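Local coordinates for thioredoxin family protein (Pseudomonas aeruginosa, PDB 1Z6N), which is of unknown function but belongs to the thioredoxin family, binds a magnesium ion in the crystal and may have a redox role like that of its relatives, at residues I10-D13 and F14-V18; G94-E97 and D98-Q102. All coordinates share one frame; numbering follows the deposited sequence.

Contact 1 (I10-D13 and F14-V18); sequences IGED and FAAFV. With MG (magnesium ion), chain B.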
loop_
_atom_site.group_PDB
_atom_site.type_symbol
_atom_site.label_atom_id
_atom_site.label_comp_id
_atom_site.label_asym_id
_atom_site.label_seq_id
_atom_site.Cartn_x
_atom_site.Cartn_y
_atom_site.Cartn_z
ATOM N N ILE A 10 8.321 -3.082 -13.973
ATOM C CA ILE A 10 9.172 -1.882 -13.926
ATOM C C ILE A 10 9.038 -1.085 -12.619
ATOM O O ILE A 10 9.804 -0.150 -12.364
ATOM C CB ILE A 10 8.988 -0.937 -15.150
ATOM C CG1 ILE A 10 7.554 -0.378 -15.212
ATOM C CG2 ILE A 10 9.420 -1.646 -16.446
ATOM C CD1 ILE A 10 7.462 0.923 -15.989
ATOM N N GLY A 11 8.067 -1.451 -11.789
ATOM C CA GLY A 11 7.963 -0.847 -10.483
ATOM C C GLY A 11 9.199 -1.159 -9.661
ATOM O O GLY A 11 9.864 -2.191 -9.843
ATOM N N GLU A 12 9.507 -0.244 -8.757
ATOM C CA GLU A 12 10.625 -0.463 -7.840
ATOM C C GLU A 12 10.201 -1.204 -6.572
ATOM O O GLU A 12 9.053 -1.087 -6.135
ATOM C CB GLU A 12 11.286 0.869 -7.509
ATOM C CG GLU A 12 11.823 1.540 -8.785
ATOM C CD GLU A 12 12.851 2.638 -8.555
ATOM O OE1 GLU A 12 12.504 3.824 -8.801
ATOM O OE2 GLU A 12 14.009 2.326 -8.177
ATOM N N ASP A 13 11.120 -1.979 -5.991
ATOM C CA ASP A 13 10.821 -2.574 -4.697
ATOM C C ASP A 13 10.822 -1.487 -3.613
ATOM O O ASP A 13 11.291 -0.369 -3.836
ATOM C CB ASP A 13 11.721 -3.780 -4.369
ATOM C CG ASP A 13 13.194 -3.414 -4.317
ATOM O OD1 ASP A 13 13.552 -2.431 -3.628
ATOM O OD2 ASP A 13 14.016 -4.128 -4.951
ATOM N N PHE A 14 10.269 -1.809 -2.443
ATOM C CA PHE A 14 10.118 -0.804 -1.398
ATOM C C PHE A 14 11.442 -0.208 -0.960
ATOM O O PHE A 14 11.562 1.016 -0.774
ATOM C CB PHE A 14 9.359 -1.371 -0.206
ATOM C CG PHE A 14 9.032 -0.349 0.841
ATOM C CD1 PHE A 14 8.055 0.629 0.590
ATOM C CD2 PHE A 14 9.687 -0.349 2.067
ATOM C CE1 PHE A 14 7.743 1.588 1.574
ATOM C CE2 PHE A 14 9.372 0.602 3.058
ATOM C CZ PHE A 14 8.401 1.562 2.797
ATOM N N ALA A 15 12.451 -1.059 -0.812
ATOM C CA ALA A 15 13.758 -0.573 -0.373
ATOM C C ALA A 15 14.337 0.452 -1.363
ATOM O O ALA A 15 14.922 1.460 -0.955
ATOM C CB ALA A 15 14.690 -1.741 -0.184
ATOM N N ALA A 16 14.201 0.185 -2.657
ATOM C CA ALA A 16 14.722 1.098 -3.663
ATOM C C ALA A 16 13.888 2.390 -3.658
ATOM O O ALA A 16 14.437 3.494 -3.740
ATOM C CB ALA A 16 14.663 0.444 -5.034
ATOM N N PHE A 17 12.564 2.252 -3.582
ATOM C CA PHE A 17 11.675 3.419 -3.493
ATOM C C PHE A 17 12.079 4.324 -2.322
ATOM O O PHE A 17 12.273 5.537 -2.503
ATOM C CB PHE A 17 10.251 2.880 -3.318
ATOM C CG PHE A 17 9.221 3.920 -2.992
ATOM C CD1 PHE A 17 8.732 4.762 -3.976
ATOM C CD2 PHE A 17 8.710 4.008 -1.702
ATOM C CE1 PHE A 17 7.722 5.711 -3.662
ATOM C CE2 PHE A 17 7.722 4.941 -1.395
ATOM C CZ PHE A 17 7.230 5.782 -2.387
ATOM N N VAL A 18 12.245 3.744 -1.130
ATOM C CA VAL A 18 12.660 4.554 0.021
ATOM C C VAL A 18 14.016 5.203 -0.233
ATOM O O VAL A 18 14.236 6.360 0.146
ATOM C CB VAL A 18 12.684 3.713 1.290
ATOM C CG1 VAL A 18 13.313 4.476 2.459
ATOM C CG2 VAL A 18 11.241 3.274 1.621
HETATM MG MG MG B . 16.069 -4.351 -4.956
HETATM O O HOH W 1 16.251 -2.658 -3.779
HETATM O O HOH W 2 18.103 -4.606 -4.903
HETATM O O HOH W 3 16.056 -3.348 -6.620
HETATM O O HOH W 4 15.829 -6.184 -5.963
HETATM O O HOH W 5 15.847 -5.548 -3.158
#
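The carboxylate of D13 turns back onto the first turn of the helix that begins at F14, and its two oxygens divide the work. OD1 accepts the backbone N-H of A16 at an N-to-OD1 distance of 2.9 Å, the donor arriving almost in line with the C-O bond. This is the N-cap bond, and it satisfies the A16 amide in the first turn of the helix. The side chain reaches this place because CG lies between the backbone N and the carbonyl carbon (chi1 61°). D13 O makes the first regular helical bond, taking the N-H of F17 at 2.9 Å between N and O, nearly straight at 172°. OD2, the other carboxylate oxygen, binds magnesium at 2.1 Å. Five waters complete a six-ligand shell, and D13 is the protein ligand in it. Water 1 ties the two jobs together: bound to the magnesium, it also donates to D13 OD1 (2.7 Å), so OD1 is gripped by the capping amide and a metal-bound water at once. In the thioredoxin-like fold this short helix, 14-19, packs on helix 67-82, where F14 and F17 both bury their rings against L73. On one face of the F14 ring sits V18 CG2, 3.5 Å above the plane and displaced toward the rim. E12 approaches the same turn with its acid end, OE2 lying 3.7 Å from A16 CB while hydrogen-bonded to H20 NE2; its backbone is hydrogen-bonded to I90 of strand 86-91.

Contact 2 (G94-E97 and D98-Q102); sequences GRAE and DDLRQ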
loop_
_atom_site.group_PDB
_atom_site.type_symbol
_atom_site.label_atom_id
_atom_site.label_comp_id
_atom_site.label_asym_id
_atom_site.label_seq_id
_atom_site.Cartn_x
_atom_site.Cartn_y
_atom_site.Cartn_z
ATOM N N GLY A 94 3.000 9.978 -11.942
ATOM C CA GLY A 94 2.884 10.366 -13.355
ATOM C C GLY A 94 2.582 9.168 -14.239
ATOM O O GLY A 94 1.767 9.258 -15.174
ATOM N N ARG A 95 3.217 8.028 -13.949
ATOM C CA ARG A 95 2.949 6.863 -14.769
ATOM C C ARG A 95 1.504 6.378 -14.580
ATOM O O ARG A 95 0.854 5.933 -15.556
ATOM C CB ARG A 95 3.926 5.739 -14.483
ATOM C CG ARG A 95 3.742 4.609 -15.518
ATOM C CD ARG A 95 4.849 3.596 -15.464
ATOM N NE ARG A 95 6.135 4.075 -15.958
ATOM C CZ ARG A 95 6.523 4.105 -17.239
ATOM N NH1 ARG A 95 5.691 3.735 -18.203
ATOM N NH2 ARG A 95 7.775 4.474 -17.528
ATOM N N ALA A 96 1.002 6.423 -13.345
ATOM C CA ALA A 96 -0.395 6.055 -13.121
ATOM C C ALA A 96 -1.318 7.033 -13.860
ATOM O O ALA A 96 -2.355 6.629 -14.413
ATOM C CB ALA A 96 -0.706 6.051 -11.654
ATOM N N GLU A 97 -0.951 8.318 -13.896
ATOM C CA GLU A 97 -1.771 9.288 -14.646
ATOM C C GLU A 97 -1.791 8.941 -16.126
ATOM O O GLU A 97 -2.846 9.013 -16.781
ATOM C CB GLU A 97 -1.255 10.714 -14.449
ATOM C CG GLU A 97 -1.500 11.225 -13.047
ATOM C CD GLU A 97 -0.767 12.520 -12.728
ATOM O OE1 GLU A 97 0.227 12.847 -13.412
ATOM O OE2 GLU A 97 -1.191 13.206 -11.779
ATOM N N ASP A 98 -0.626 8.564 -16.650
ATOM C CA ASP A 98 -0.517 8.281 -18.077
ATOM C C ASP A 98 -1.161 6.962 -18.469
ATOM O O ASP A 98 -1.775 6.888 -19.547
ATOM C CB ASP A 98 0.951 8.304 -18.512
ATOM C CG ASP A 98 1.119 8.060 -20.000
ATOM O OD1 ASP A 98 0.712 8.939 -20.773
ATOM O OD2 ASP A 98 1.672 7.000 -20.357
ATOM N N ASP A 99 -1.058 5.938 -17.620
ATOM C CA ASP A 99 -1.432 4.590 -18.057
ATOM C C ASP A 99 -2.463 3.857 -17.217
ATOM O O ASP A 99 -2.867 2.749 -17.596
ATOM C CB ASP A 99 -0.208 3.706 -18.226
ATOM C CG ASP A 99 -0.198 2.974 -19.554
ATOM O OD1 ASP A 99 -1.138 3.131 -20.387
ATOM O OD2 ASP A 99 0.794 2.261 -19.765
ATOM N N LEU A 100 -2.897 4.444 -16.102
ATOM C CA LEU A 100 -3.900 3.785 -15.265
ATOM C C LEU A 100 -5.201 4.565 -15.121
ATOM O O LEU A 100 -6.250 3.969 -14.868
ATOM C CB LEU A 100 -3.343 3.498 -13.864
ATOM C CG LEU A 100 -2.272 2.416 -13.781
ATOM C CD1 LEU A 100 -1.723 2.337 -12.368
ATOM C CD2 LEU A 100 -2.850 1.056 -14.249
ATOM N N ARG A 101 -5.140 5.890 -15.243
ATOM C CA ARG A 101 -6.301 6.710 -14.874
ATOM C C ARG A 101 -7.559 6.325 -15.654
ATOM O O ARG A 101 -8.610 6.067 -15.065
ATOM C CB ARG A 101 -5.976 8.205 -14.997
ATOM C CG ARG A 101 -6.902 9.091 -14.161
ATOM C CD ARG A 101 -6.830 10.536 -14.622
ATOM N NE ARG A 101 -7.419 10.679 -15.946
ATOM C CZ ARG A 101 -7.283 11.739 -16.731
ATOM N NH1 ARG A 101 -6.532 12.771 -16.341
ATOM N NH2 ARG A 101 -7.893 11.755 -17.919
ATOM N N GLN A 102 -7.442 6.251 -16.970
ATOM C CA GLN A 102 -8.617 5.965 -17.803
ATOM C C GLN A 102 -9.042 4.508 -17.670
ATOM O O GLN A 102 -10.230 4.200 -17.616
ATOM C CB GLN A 102 -8.363 6.357 -19.252
ATOM C CG GLN A 102 -8.287 7.877 -19.475
ATOM C CD GLN A 102 -9.656 8.539 -19.632
ATOM O OE1 GLN A 102 -9.927 9.193 -20.638
ATOM N NE2 GLN A 102 -10.518 8.382 -18.626
HETATM O O HOH W 6 2.863 3.663 -18.738
HETATM O O HOH W 7 -4.860 7.146 -18.272
#
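A96 O is shared by the amides of L100 and R101, which converge on it in the last turn of helix 93-99, the helix that follows strand 86-91 in the thioredoxin-like fold. The N-H of L100 makes the regular bond to A96 O, with an N-to-O distance of 2.8 Å. R101 N reaches the same oxygen from one residue further on, but its bond is weak, bent to 126° at the hydrogen. Upstream, G94 O and R95 O take the amides of D98 and D99 in ordinary helical fashion. L100 turns inward: CG lies anti to the carbonyl carbon (chi1 -70°) and the CD1 branch is anti to CA, which sets CD1 against the A96 methyl, 3.9 Å from CB. Y4 and L7 of helix 4-10 also pack on L100, while I109 touches A96, so both apolar side chains belong to the interior. R95 takes another course. Its chain runs extended to CD and then turns at chi3, carrying the guanidinium outward beside I10 of helix 4-10. Acid and base do not meet directly, as R95 NH1 and D99 OD2 are 5.3 Å apart; water 6 spans the gap, accepting from NH1 at 2.9 Å and donating to OD2 at 2.7 Å. D99, whose first torsion of -131° is not staggered, also accepts at OD2 from the backbone N of A2. R101 CB lies 3.7 Å from E97 O, and L106 and I109 pack on the R101 side chain. The E97 carbonyl is bridged to the chain beyond the helix by water 7, which donates to E97 O at 3.1 Å and accepts from Q102 N.

The two contacts sit at different ends of short helices: contact 1 caps a start, whereas contact 2 closes an end, and their centres lie 18 Å apart. They meet through I10 and R95, with I10 CD1 packed 3.4 Å from R95 NE. Helix 4-10 is the common neighbour, since it leads directly into residues 10-18 and also carries L7 and Y4, which pack on residues 94-102. Strand 86-91 forms a second connection, bonding to E12 shortly before the chain enters helix 93-99. The metal belongs to contact 1 alone: magnesium is 17.1 Å from R95 NE, and contact 2 lies away from that site.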